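Local coordinates for protein transcriptional regulator, LacI family (Burkholderia phymatum, PDB 2RGY) that probably represses or otherwise regulates transcription in response to a small effector, perhaps a sugar, bound by its periplasmic-binding-protein-like domain, at residues 115-120 with 151-156; 132-137 with 191-196. One frame throughout, in Å; residues are numbered along the deposited sequence.

Contact 1 (115-120 with 151-156); sequences GGELAA and FDELAR
Ala-120 lies against the side chains of Glu-153 and Leu-154 where two neighbouring helices pass each other, and this is the tight end of the contact. Its CB meets CD2 of Leu-154 at 3.6 Å and, almost as close, the CG methylene of Glu-153 at 3.7 Å. The short methyl lets the helices approach to 8.1 Å between axes, inclined at 46°, and the CA atoms of Glu-117 and Glu-153 come within 5.5 Å. Glu-153 runs its aliphatic part past the Glu-117 carbonyl, then bends at chi2 (66°), which sets CD off the line of the chain.

On the solvent side the contact is looser and charged. Glu-153 OE1 rests 3.5 Å from Glu-117 CG, while Arg-156 NH1 reaches OE1 of Glu-153 at 2.9 Å in a salt bridge whose hydrogen bond is bent and weak. The same NH1 makes only a long ion pair with Glu-117 OE2, at 3.7 Å, with the guanidinium and carboxylate planes nearly perpendicular (86°). NH1 of Arg-156 thus bridges two like charges from one side and probably eases their repulsion; the stronger partner of Glu-117 is Arg-114, through OE1.

Leu-154 also packs on Ile-124 and Val-164, carrying the apolar side inward. The contact therefore joins helices 112-125 and 141-155, which pack beside each other next to the six-stranded sheet.

Contact 2 (132-137 with 191-196); sequences AVISGP and TGLFCA
Strands 132-135 and 192-195 run parallel, 4.7 Å apart and inclined by 16°, as neighbours in the sheet of an alpha/beta, Rossmann-like subdomain of the periplasmic-binding-protein fold. Ala-132, Val-133 and Ile-134 pair with Leu-193, Phe-194 and Cys-195. Four backbone hydrogen bonds join the segments: Phe-194 gives its N-H to Ala-132 O and takes that of Ile-134, and Ala-196 N binds Ile-134 O, all three nearly straight, while Ala-132 N to Gly-192 O is more bent (139°).

Ala-132, Ile-134, Leu-193 and Cys-195 share one face, packed against helices 173-186 and 198-210. Leu-193 brings CD1 within 3.4 Å of Ala-132 O and 3.9 Å of Ile-134 CG1. It also touches Ala-132 CB, bridging two residues of the adjoining strand. On the other face Val-133 and Phe-194 run alongside each other in the same direction, CG1 of Val-133 being 4.1 Å from CD2 of Phe-194; Phe-150 of helix 141-155 stacks on the Phe-194 ring.

At the C-terminal end of strand 132-135, Ser-135 OG donates to a lone pair of Gly-136 O, within the plane of that carbonyl, and the methyl CB of Ala-196 sits 3.5 Å from both Ser-135 CA and Gly-136 N.

How the contacts relate
Contact 2 belongs to the core: every touching residue is buried, and its strands are held by backbone hydrogen bonds with apolar side chains on both faces. Contact 1 lies nearer the surface, about 12 Å away between centres, and relies mainly on side chains, apolar on its inner side and ionic on its outer. The two meet directly, Ala-119 CB of helix 112-125 touching Phe-194 CE1 at 3.6 Å. Helix 141-155 serves both, since it faces helix 112-125 in contact 1 and lies over the Val-133 and Phe-194 face of contact 2. Contact 1 thus pairs the two helices that precede and follow strand 131-135 in the sequence, and contact 2 takes that strand itself.

Contact 1 (115-120 with 151-156)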
loop_
_atom_site.group_PDB
_atom_site.type_symbol
_atom_site.label_atom_id
_atom_site.label_comp_id
_atom_site.label_asym_id
_atom_site.label_seq_id
_atom_site.Cartn_x
_atom_site.Cartn_y
_atom_site.Cartn_z
ATOM N N GLY A 115 -12.914 -6.158 18.837
ATOM C CA GLY A 115 -13.000 -5.479 17.556
ATOM C C GLY A 115 -14.258 -5.880 16.807
ATOM O O GLY A 115 -14.978 -5.022 16.303
ATOM N N GLY A 116 -14.527 -7.181 16.735
ATOM C CA GLY A 116 -15.717 -7.647 16.046
ATOM C C GLY A 116 -16.967 -7.156 16.758
ATOM O O GLY A 116 -17.950 -6.768 16.128
ATOM N N GLU A 117 -16.918 -7.161 18.085
ATOM C CA GLU A 117 -18.032 -6.716 18.909
ATOM C C GLU A 117 -18.421 -5.281 18.552
ATOM O O GLU A 117 -19.596 -4.989 18.339
ATOM C CB GLU A 117 -17.632 -6.822 20.381
ATOM C CG GLU A 117 -18.647 -6.326 21.374
ATOM C CD GLU A 117 -18.152 -6.496 22.797
ATOM O OE1 GLU A 117 -17.919 -5.467 23.481
ATOM O OE2 GLU A 117 -17.984 -7.665 23.221
ATOM N N LEU A 118 -17.426 -4.400 18.463
ATOM C CA LEU A 118 -17.654 -2.992 18.131
ATOM C C LEU A 118 -18.248 -2.814 16.727
ATOM O O LEU A 118 -19.060 -1.923 16.501
ATOM C CB LEU A 118 -16.344 -2.201 18.239
ATOM C CG LEU A 118 -15.758 -1.993 19.640
ATOM C CD1 LEU A 118 -14.429 -1.269 19.550
ATOM C CD2 LEU A 118 -16.720 -1.188 20.484
ATOM N N ALA A 119 -17.838 -3.659 15.791
ATOM C CA ALA A 119 -18.346 -3.583 14.433
ATOM C C ALA A 119 -19.839 -3.883 14.447
ATOM O O ALA A 119 -20.633 -3.172 13.834
ATOM C CB ALA A 119 -17.624 -4.583 13.546
ATOM N N ALA A 120 -20.214 -4.943 15.151
ATOM C CA ALA A 120 -21.612 -5.318 15.240
ATOM C C ALA A 120 -22.420 -4.235 15.949
ATOM O O ALA A 120 -23.490 -3.857 15.482
ATOM C CB ALA A 120 -21.756 -6.648 15.975
ATOM N N PHE A 151 -20.454 -11.998 16.255
ATOM C CA PHE A 151 -21.636 -12.798 16.506
ATOM C C PHE A 151 -22.083 -12.890 17.954
ATOM O O PHE A 151 -23.245 -13.198 18.208
ATOM C CB PHE A 151 -21.458 -14.180 15.895
ATOM C CG PHE A 151 -21.501 -14.166 14.394
ATOM C CD1 PHE A 151 -22.680 -13.823 13.733
ATOM C CD2 PHE A 151 -20.364 -14.455 13.641
ATOM C CE1 PHE A 151 -22.736 -13.763 12.330
ATOM C CE2 PHE A 151 -20.393 -14.404 12.236
ATOM C CZ PHE A 151 -21.584 -14.055 11.578
ATOM N N ASP A 152 -21.180 -12.629 18.901
ATOM C CA ASP A 152 -21.569 -12.648 20.308
ATOM C C ASP A 152 -22.511 -11.464 20.484
ATOM O O ASP A 152 -23.584 -11.596 21.061
ATOM C CB ASP A 152 -20.371 -12.450 21.246
ATOM C CG ASP A 152 -19.486 -13.679 21.352
ATOM O OD1 ASP A 152 -19.955 -14.796 21.048
ATOM O OD2 ASP A 152 -18.312 -13.525 21.762
ATOM N N GLU A 153 -22.099 -10.309 19.972
ATOM C CA GLU A 153 -22.897 -9.087 20.066
ATOM C C GLU A 153 -24.253 -9.267 19.378
ATOM O O GLU A 153 -25.279 -8.795 19.880
ATOM C CB GLU A 153 -22.135 -7.927 19.432
ATOM C CG GLU A 153 -22.823 -6.572 19.520
ATOM C CD GLU A 153 -22.941 -6.053 20.944
ATOM O OE1 GLU A 153 -22.121 -6.447 21.808
ATOM O OE2 GLU A 153 -23.849 -5.229 21.199
ATOM N N LEU A 154 -24.258 -9.950 18.236
ATOM C CA LEU A 154 -25.500 -10.195 17.512
ATOM C C LEU A 154 -26.427 -11.071 18.355
ATOM O O LEU A 154 -27.633 -10.836 18.402
ATOM C CB LEU A 154 -25.254 -10.900 16.170
ATOM C CG LEU A 154 -24.415 -10.242 15.055
ATOM C CD1 LEU A 154 -24.922 -10.736 13.704
ATOM C CD2 LEU A 154 -24.505 -8.729 15.127
ATOM N N ALA A 155 -25.854 -12.080 19.008
ATOM C CA ALA A 155 -26.622 -12.997 19.836
ATOM C C ALA A 155 -27.301 -12.262 20.980
ATOM O O ALA A 155 -28.426 -12.599 21.346
ATOM C CB ALA A 155 -25.724 -14.095 20.381
ATOM N N ARG A 156 -26.618 -11.267 21.543
ATOM C CA ARG A 156 -27.175 -10.469 22.639
ATOM C C ARG A 156 -28.389 -9.677 22.173
ATOM O O ARG A 156 -29.176 -9.190 22.991
ATOM C CB ARG A 156 -26.141 -9.480 23.189
ATOM C CG ARG A 156 -25.025 -10.105 23.989
ATOM C CD ARG A 156 -23.985 -9.067 24.409
ATOM N NE ARG A 156 -22.779 -9.730 24.884
ATOM C CZ ARG A 156 -21.598 -9.681 24.274
ATOM N NH1 ARG A 156 -21.449 -8.981 23.154
ATOM N NH2 ARG A 156 -20.573 -10.368 24.765
#

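Contact 2 (132-137 with 191-196)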
loop_
_atom_site.group_PDB
_atom_site.type_symbol
_atom_site.label_atom_id
_atom_site.label_comp_id
_atom_site.label_asym_id
_atom_site.label_seq_id
_atom_site.Cartn_x
_atom_site.Cartn_y
_atom_site.Cartn_z
ATOM N N ALA A 132 -24.910 -8.607 6.958
ATOM C CA ALA A 132 -24.166 -9.531 6.113
ATOM C C ALA A 132 -22.679 -9.382 6.445
ATOM O O ALA A 132 -22.248 -8.337 6.926
ATOM C CB ALA A 132 -24.418 -9.216 4.630
ATOM N N VAL A 133 -21.898 -10.425 6.184
ATOM C CA VAL A 133 -20.472 -10.378 6.473
ATOM C C VAL A 133 -19.587 -10.970 5.377
ATOM O O VAL A 133 -19.894 -12.016 4.811
ATOM C CB VAL A 133 -20.135 -11.135 7.772
ATOM C CG1 VAL A 133 -18.645 -11.045 8.039
ATOM C CG2 VAL A 133 -20.936 -10.577 8.948
ATOM N N ILE A 134 -18.491 -10.281 5.082
ATOM C CA ILE A 134 -17.512 -10.750 4.109
ATOM C C ILE A 134 -16.261 -10.885 4.964
ATOM O O ILE A 134 -15.705 -9.885 5.411
ATOM C CB ILE A 134 -17.265 -9.717 2.988
ATOM C CG1 ILE A 134 -18.497 -9.626 2.082
ATOM C CG2 ILE A 134 -16.035 -10.121 2.178
ATOM C CD1 ILE A 134 -18.377 -8.584 0.994
ATOM N N SER A 135 -15.830 -12.116 5.217
ATOM C CA SER A 135 -14.665 -12.320 6.067
ATOM C C SER A 135 -13.398 -12.768 5.361
ATOM O O SER A 135 -13.348 -12.875 4.132
ATOM C CB SER A 135 -14.996 -13.329 7.171
ATOM O OG SER A 135 -14.810 -14.671 6.733
ATOM N N GLY A 136 -12.365 -13.005 6.169
ATOM C CA GLY A 136 -11.107 -13.483 5.647
ATOM C C GLY A 136 -11.175 -14.988 5.744
ATOM O O GLY A 136 -12.240 -15.530 6.047
ATOM N N PRO A 137 -10.073 -15.702 5.485
ATOM C CA PRO A 137 -10.119 -17.159 5.575
ATOM C C PRO A 137 -10.552 -17.634 6.955
ATOM O O PRO A 137 -10.156 -17.071 7.979
ATOM C CB PRO A 137 -8.687 -17.579 5.234
ATOM C CG PRO A 137 -7.864 -16.361 5.559
ATOM C CD PRO A 137 -8.736 -15.237 5.081
ATOM N N THR A 191 -29.075 -4.780 5.130
ATOM C CA THR A 191 -28.958 -3.335 5.047
ATOM C C THR A 191 -27.632 -2.884 5.629
ATOM O O THR A 191 -27.252 -1.726 5.486
ATOM C CB THR A 191 -30.097 -2.620 5.804
ATOM O OG1 THR A 191 -30.030 -2.953 7.194
ATOM C CG2 THR A 191 -31.451 -3.029 5.236
ATOM N N GLY A 192 -26.937 -3.811 6.282
ATOM C CA GLY A 192 -25.654 -3.501 6.895
ATOM C C GLY A 192 -24.642 -4.584 6.597
ATOM O O GLY A 192 -24.940 -5.772 6.735
ATOM N N LEU A 193 -23.440 -4.177 6.200
ATOM C CA LEU A 193 -22.373 -5.112 5.837
ATOM C C LEU A 193 -21.083 -4.915 6.625
ATOM O O LEU A 193 -20.598 -3.797 6.775
ATOM C CB LEU A 193 -22.055 -4.976 4.341
ATOM C CG LEU A 193 -20.813 -5.711 3.812
ATOM C CD1 LEU A 193 -21.025 -7.207 3.908
ATOM C CD2 LEU A 193 -20.549 -5.311 2.367
ATOM N N PHE A 194 -20.536 -6.015 7.125
ATOM C CA PHE A 194 -19.283 -5.978 7.857
ATOM C C PHE A 194 -18.207 -6.696 7.050
ATOM O O PHE A 194 -18.362 -7.868 6.695
ATOM C CB PHE A 194 -19.433 -6.650 9.218
ATOM C CG PHE A 194 -18.136 -6.851 9.942
ATOM C CD1 PHE A 194 -17.171 -5.842 9.975
ATOM C CD2 PHE A 194 -17.906 -8.027 10.655
ATOM C CE1 PHE A 194 -15.991 -5.997 10.716
ATOM C CE2 PHE A 194 -16.728 -8.204 11.406
ATOM C CZ PHE A 194 -15.768 -7.188 11.439
ATOM N N CYS A 195 -17.127 -5.981 6.755
ATOM C CA CYS A 195 -16.005 -6.534 6.006
ATOM C C CYS A 195 -14.806 -6.716 6.930
ATOM O O CYS A 195 -14.375 -5.778 7.598
ATOM C CB CYS A 195 -15.640 -5.605 4.852
ATOM S SG CYS A 195 -16.937 -5.510 3.620
ATOM N N ALA A 196 -14.266 -7.930 6.941
ATOM C CA ALA A 196 -13.139 -8.302 7.792
ATOM C C ALA A 196 -11.923 -7.376 7.744
ATOM O O ALA A 196 -11.106 -7.385 8.667
ATOM C CB ALA A 196 -12.720 -9.738 7.485
#